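Local coordinates for protein argonaute (Methanocaldococcus jannaschii, PDB 5G5S) that uses short single-stranded DNA guides to bind complementary DNA strands and cut them, and may thereby defend the cell against invading genetic elements, at residues I457-L462 with S671-E676; N330-W335 with L478-M483. All coordinates share one frame; numbering follows the deposited sequence.

The two contacts lie side by side around helix 473-485 of the Mid domain, their centres about 12 Å apart. Along the chain their segments alternate: 330-335, 457-462, 478-483 and then 671-676. Contact 1 sets the edge strand of the Mid domain's parallel sheet against a loop of the PIWI part. Contact 2 lays a loop that precedes the Mid domain on helix 473-485, the second helix after this strand. They meet at Gln481, whose OE1 lies 3.1 Å from N of Leu673, a probable hydrogen bond. Close together here are Gln459, in the 459-462 region that binds the guide's 5'-phosphorylated end, and Gln481 and Ser671, which both interact with the guide.

Contact 1. Residues I457-L462 with S671-E676; sequences ISQNIL and SALYGE
Gln459 and Leu673 reach toward each other tip to tip, CD1 of Leu673 touching both CG and CD of Gln459. The first torsion sets CG anti to the backbone N (chi1 -172°), 3.9 Å from CD1 of Leu673. A bend at chi2 (54°) then places CD, which also lies 3.9 Å from CD1 of Leu673. Glutamine suits the place because it combines this methylene contact with an amide in the region that binds the 5'-phosphorylated end of the guide; another structure of this protein has Gln459 binding a divalent metal cation.

The other branch of Leu673, CD2, faces Ile461, whose CG1 is a loose 4.4 Å away. A forked side chain can thus serve two strand residues at once, and Ile461 adds an apolar border to the polar site. Tyr674, its CG anti to the carbonyl carbon and beside the backbone N, brings its phenol end to the end of Gln459, tip to tip, with ring and amide planes 63° apart. The tyrosine OH also lies 3.7 Å from OD1 of Asn460, whose side chain crosses the tyrosine at about a right angle. Both polar groups have partners elsewhere: OD1 of Asn460 accepts a hydrogen bond from Lys448, and the tyrosine OH makes a weak one with O of the C-terminal Ile715.

Strand 456-462 is the edge of the four-stranded parallel sheet, bonded through its backbone to strand 428-434. Helix 442-452 packs against Ser458 and Asn460, whereas helix 473-485 meets Gln459, Ile461 and Tyr674, lying against both the strand and the PIWI loop.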
loop_
_atom_site.group_PDB
_atom_site.type_symbol
_atom_site.label_atom_id
_atom_site.label_comp_id
_atom_site.label_asym_id
_atom_site.label_seq_id
_atom_site.Cartn_x
_atom_site.Cartn_y
_atom_site.Cartn_z
ATOM N N ILE A 457 -7.515 20.376 -11.365
ATOM C CA ILE A 457 -7.514 19.502 -10.178
ATOM C C ILE A 457 -8.998 19.182 -9.933
ATOM O O ILE A 457 -9.842 20.057 -10.127
ATOM C CB ILE A 457 -6.814 20.167 -8.957
ATOM C CG1 ILE A 457 -5.323 20.411 -9.260
ATOM C CG2 ILE A 457 -6.996 19.327 -7.664
ATOM C CD1 ILE A 457 -4.658 21.483 -8.427
ATOM N N SER A 458 -9.324 17.931 -9.597
ATOM C CA SER A 458 -10.723 17.550 -9.441
ATOM C C SER A 458 -11.000 16.565 -8.333
ATOM O O SER A 458 -10.114 15.806 -7.935
ATOM C CB SER A 458 -11.262 16.992 -10.755
ATOM O OG SER A 458 -10.402 15.998 -11.288
ATOM N N GLN A 459 -12.258 16.549 -7.873
ATOM C CA GLN A 459 -12.731 15.604 -6.874
ATOM C C GLN A 459 -14.137 15.132 -7.224
ATOM O O GLN A 459 -15.009 15.946 -7.552
ATOM C CB GLN A 459 -12.653 16.176 -5.442
ATOM C CG GLN A 459 -12.958 15.153 -4.319
ATOM C CD GLN A 459 -12.133 13.886 -4.369
ATOM O OE1 GLN A 459 -12.656 12.772 -4.467
ATOM N NE2 GLN A 459 -10.826 14.018 -4.300
ATOM N N ASN A 460 -14.334 13.806 -7.179
ATOM C CA ASN A 460 -15.615 13.168 -7.450
ATOM C C ASN A 460 -16.297 12.780 -6.152
ATOM O O ASN A 460 -15.625 12.483 -5.162
ATOM C CB ASN A 460 -15.471 11.974 -8.406
ATOM C CG ASN A 460 -14.494 10.893 -7.983
ATOM O OD1 ASN A 460 -13.456 11.137 -7.362
ATOM N ND2 ASN A 460 -14.778 9.668 -8.384
ATOM N N ILE A 461 -17.637 12.823 -6.155
ATOM C CA ILE A 461 -18.497 12.517 -5.012
ATOM C C ILE A 461 -19.768 11.814 -5.513
ATOM O O ILE A 461 -20.255 12.164 -6.594
ATOM C CB ILE A 461 -18.771 13.835 -4.210
ATOM C CG1 ILE A 461 -18.923 13.635 -2.677
ATOM C CG2 ILE A 461 -19.794 14.801 -4.854
ATOM C CD1 ILE A 461 -20.205 13.048 -2.180
ATOM N N LEU A 462 -20.276 10.800 -4.774
ATOM C CA LEU A 462 -21.506 10.105 -5.185
ATOM C C LEU A 462 -22.705 10.871 -4.658
ATOM O O LEU A 462 -22.807 11.097 -3.446
ATOM C CB LEU A 462 -21.555 8.627 -4.731
ATOM C CG LEU A 462 -20.482 7.664 -5.269
ATOM C CD1 LEU A 462 -20.605 6.306 -4.608
ATOM C CD2 LEU A 462 -20.552 7.502 -6.791
ATOM N N SER A 671 -7.394 12.036 2.733
ATOM C CA SER A 671 -8.207 11.056 1.988
ATOM C C SER A 671 -9.447 10.707 2.840
ATOM O O SER A 671 -9.743 9.536 3.087
ATOM C CB SER A 671 -7.403 9.793 1.679
ATOM O OG SER A 671 -6.113 10.085 1.168
ATOM N N ALA A 672 -10.147 11.748 3.301
ATOM C CA ALA A 672 -11.320 11.667 4.157
ATOM C C ALA A 672 -12.525 10.966 3.512
ATOM O O ALA A 672 -13.347 10.393 4.228
ATOM C CB ALA A 672 -11.699 13.055 4.629
ATOM N N LEU A 673 -12.611 10.992 2.170
ATOM C CA LEU A 673 -13.699 10.373 1.403
ATOM C C LEU A 673 -13.469 8.885 1.112
ATOM O O LEU A 673 -14.435 8.170 0.841
ATOM C CB LEU A 673 -13.940 11.137 0.093
ATOM C CG LEU A 673 -14.502 12.553 0.193
ATOM C CD1 LEU A 673 -14.113 13.366 -1.026
ATOM C CD2 LEU A 673 -16.028 12.536 0.383
ATOM N N TYR A 674 -12.200 8.421 1.168
ATOM C CA TYR A 674 -11.828 7.026 0.907
ATOM C C TYR A 674 -11.494 6.246 2.179
ATOM O O TYR A 674 -11.470 6.812 3.279
ATOM C CB TYR A 674 -10.623 6.937 -0.053
ATOM C CG TYR A 674 -10.720 7.745 -1.329
ATOM C CD1 TYR A 674 -11.889 7.750 -2.089
ATOM C CD2 TYR A 674 -9.615 8.425 -1.828
ATOM C CE1 TYR A 674 -11.978 8.480 -3.275
ATOM C CE2 TYR A 674 -9.680 9.127 -3.029
ATOM C CZ TYR A 674 -10.869 9.169 -3.742
ATOM O OH TYR A 674 -10.940 9.879 -4.917
ATOM N N GLY A 675 -11.228 4.950 1.988
ATOM C CA GLY A 675 -10.819 4.000 3.016
ATOM C C GLY A 675 -11.816 3.727 4.120
ATOM O O GLY A 675 -12.997 4.071 4.007
ATOM N N GLU A 676 -11.321 3.089 5.202
ATOM C CA GLU A 676 -12.098 2.705 6.379
ATOM C C GLU A 676 -12.018 3.771 7.481
ATOM O O GLU A 676 -11.074 3.783 8.286
ATOM C CB GLU A 676 -11.666 1.318 6.887
#

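Contact 2. Residues N330-W335 with L478-M483; sequences NTLFTW and LLIQIM
Phe333 lies with one ring face on Leu479, a CH-pi contact that joins a loop to helix 473-485 of the Rossmann-like Mid domain. The loop runs between strands 323-326 and 357-365, in the part of the chain that probably corresponds to the second linker of other Argonautes.

Leu478, the first residue of the helical segment, turns to the domain's interior, toward Leu431 of strand 428-434 and Met382 of helix 372-390. Leu479 carries the contact. Its CB sits 3.6 Å from the centroid of the Phe333 ring and only 9° off the ring normal, almost directly over the centre. The first torsion (chi1 -70°) sets CG of Leu479 anti to the carbonyl carbon; the second (chi2 170°) then carries CD1 to 3.8 Å from CG of Phe333. A flat phenylalanine suits this place, since its broad face can rest on a short aliphatic stem without demanding a polar partner. The backbone N of Phe333 is hydrogen-bonded to OD1 of Asn476, three residues before Leu479 on the helix, and Tyr490 meets the ring edge-to-face.

Ile480 adds a flank through CG1, which is 4.0 Å from CE2 of Phe333 and equally 4.0 Å from CD2 of Leu332. This methylene, close to the helix backbone, touches both loop residues, and an apolar side chain suits the buried place. Gln481 faces another way, toward the guide-binding side, which fits its polar amide, while Ile482 packs inward on Phe429.

Met483, one turn after Leu479 and tied to it by the helical bond from N to O, closes the far end of the ring. Its CG, anti to the carbonyl carbon, comes to 3.7 Å from CZ of Phe333.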
loop_
_atom_site.group_PDB
_atom_site.type_symbol
_atom_site.label_atom_id
_atom_site.label_comp_id
_atom_site.label_asym_id
_atom_site.label_seq_id
_atom_site.Cartn_x
_atom_site.Cartn_y
_atom_site.Cartn_z
ATOM N N ASN A 330 -13.303 15.749 12.022
ATOM C CA ASN A 330 -14.759 15.635 11.877
ATOM C C ASN A 330 -15.519 16.945 12.135
ATOM O O ASN A 330 -16.717 17.029 11.840
ATOM C CB ASN A 330 -15.313 14.476 12.728
ATOM C CG ASN A 330 -15.193 14.620 14.238
ATOM O OD1 ASN A 330 -14.619 15.573 14.784
ATOM N ND2 ASN A 330 -15.752 13.659 14.952
ATOM N N THR A 331 -14.806 17.962 12.674
ATOM C CA THR A 331 -15.332 19.295 12.984
ATOM C C THR A 331 -14.527 20.424 12.304
ATOM O O THR A 331 -14.671 21.585 12.691
ATOM C CB THR A 331 -15.418 19.517 14.507
ATOM O OG1 THR A 331 -14.110 19.412 15.070
ATOM C CG2 THR A 331 -16.409 18.575 15.202
ATOM N N LEU A 332 -13.691 20.095 11.294
ATOM C CA LEU A 332 -12.879 21.100 10.601
ATOM C C LEU A 332 -13.712 22.130 9.820
ATOM O O LEU A 332 -13.373 23.318 9.817
ATOM C CB LEU A 332 -11.841 20.423 9.689
ATOM C CG LEU A 332 -10.585 21.223 9.332
ATOM C CD1 LEU A 332 -9.737 21.490 10.550
ATOM C CD2 LEU A 332 -9.740 20.461 8.345
ATOM N N PHE A 333 -14.800 21.667 9.172
ATOM C CA PHE A 333 -15.697 22.502 8.368
ATOM C C PHE A 333 -17.147 22.439 8.856
ATOM O O PHE A 333 -18.072 22.565 8.054
ATOM C CB PHE A 333 -15.593 22.146 6.873
ATOM C CG PHE A 333 -14.219 22.334 6.277
ATOM C CD1 PHE A 333 -13.832 23.562 5.753
ATOM C CD2 PHE A 333 -13.317 21.277 6.220
ATOM C CE1 PHE A 333 -12.562 23.731 5.191
ATOM C CE2 PHE A 333 -12.049 21.449 5.662
ATOM C CZ PHE A 333 -11.680 22.674 5.152
ATOM N N THR A 334 -17.349 22.268 10.169
ATOM C CA THR A 334 -18.688 22.245 10.759
ATOM C C THR A 334 -19.343 23.641 10.716
ATOM O O THR A 334 -20.571 23.745 10.671
ATOM C CB THR A 334 -18.681 21.562 12.127
ATOM O OG1 THR A 334 -17.450 21.867 12.789
ATOM C CG2 THR A 334 -18.841 20.046 12.016
ATOM N N TRP A 335 -18.498 24.698 10.636
ATOM C CA TRP A 335 -18.861 26.110 10.517
ATOM C C TRP A 335 -19.508 26.456 9.160
ATOM O O TRP A 335 -20.026 27.565 8.992
ATOM C CB TRP A 335 -17.657 27.021 10.820
ATOM C CG TRP A 335 -16.413 26.673 10.057
ATOM C CD1 TRP A 335 -15.400 25.854 10.468
ATOM C CD2 TRP A 335 -16.054 27.131 8.749
ATOM N NE1 TRP A 335 -14.428 25.778 9.497
ATOM C CE2 TRP A 335 -14.805 26.550 8.427
ATOM C CE3 TRP A 335 -16.669 27.979 7.808
ATOM C CZ2 TRP A 335 -14.155 26.791 7.208
ATOM C CZ3 TRP A 335 -16.029 28.212 6.601
ATOM C CH2 TRP A 335 -14.791 27.618 6.307
ATOM N N LEU A 478 -15.430 16.108 2.139
ATOM C CA LEU A 478 -15.194 16.554 0.771
ATOM C C LEU A 478 -14.244 17.738 0.789
ATOM O O LEU A 478 -13.308 17.765 0.000
ATOM C CB LEU A 478 -16.523 16.919 0.069
ATOM C CG LEU A 478 -16.418 17.552 -1.329
ATOM C CD1 LEU A 478 -15.792 16.584 -2.333
ATOM C CD2 LEU A 478 -17.777 18.063 -1.810
ATOM N N LEU A 479 -14.473 18.702 1.699
ATOM C CA LEU A 479 -13.620 19.878 1.844
ATOM C C LEU A 479 -12.219 19.523 2.320
ATOM O O LEU A 479 -11.267 20.094 1.796
ATOM C CB LEU A 479 -14.280 20.988 2.688
ATOM C CG LEU A 479 -15.469 21.698 2.020
ATOM C CD1 LEU A 479 -16.194 22.597 2.999
ATOM C CD2 LEU A 479 -15.028 22.491 0.777
ATOM N N ILE A 480 -12.084 18.519 3.235
ATOM C CA ILE A 480 -10.793 18.017 3.724
ATOM C C ILE A 480 -9.965 17.509 2.536
ATOM O O ILE A 480 -8.793 17.870 2.393
ATOM C CB ILE A 480 -10.960 16.912 4.816
ATOM C CG1 ILE A 480 -11.450 17.519 6.151
ATOM C CG2 ILE A 480 -9.634 16.136 5.019
ATOM C CD1 ILE A 480 -12.081 16.546 7.099
ATOM N N GLN A 481 -10.604 16.696 1.675
ATOM C CA GLN A 481 -9.965 16.121 0.501
ATOM C C GLN A 481 -9.596 17.157 -0.554
ATOM O O GLN A 481 -8.513 17.051 -1.124
ATOM C CB GLN A 481 -10.773 14.944 -0.066
ATOM C CG GLN A 481 -9.925 14.074 -0.986
ATOM C CD GLN A 481 -10.321 12.632 -1.013
ATOM O OE1 GLN A 481 -10.700 12.037 -0.006
ATOM N NE2 GLN A 481 -10.153 12.021 -2.170
ATOM N N ILE A 482 -10.455 18.186 -0.761
ATOM C CA ILE A 482 -10.212 19.296 -1.692
ATOM C C ILE A 482 -8.963 20.080 -1.254
ATOM O O ILE A 482 -8.103 20.369 -2.094
ATOM C CB ILE A 482 -11.479 20.186 -1.863
ATOM C CG1 ILE A 482 -12.549 19.459 -2.711
ATOM C CG2 ILE A 482 -11.137 21.567 -2.448
ATOM C CD1 ILE A 482 -13.968 20.193 -2.861
ATOM N N MET A 483 -8.853 20.388 0.061
ATOM C CA MET A 483 -7.696 21.079 0.666
ATOM C C MET A 483 -6.397 20.320 0.400
ATOM O O MET A 483 -5.402 20.935 0.018
ATOM C CB MET A 483 -7.882 21.280 2.191
ATOM C CG MET A 483 -9.056 22.176 2.580
ATOM S SD MET A 483 -8.997 23.875 1.972
ATOM C CE MET A 483 -10.129 23.764 0.602
#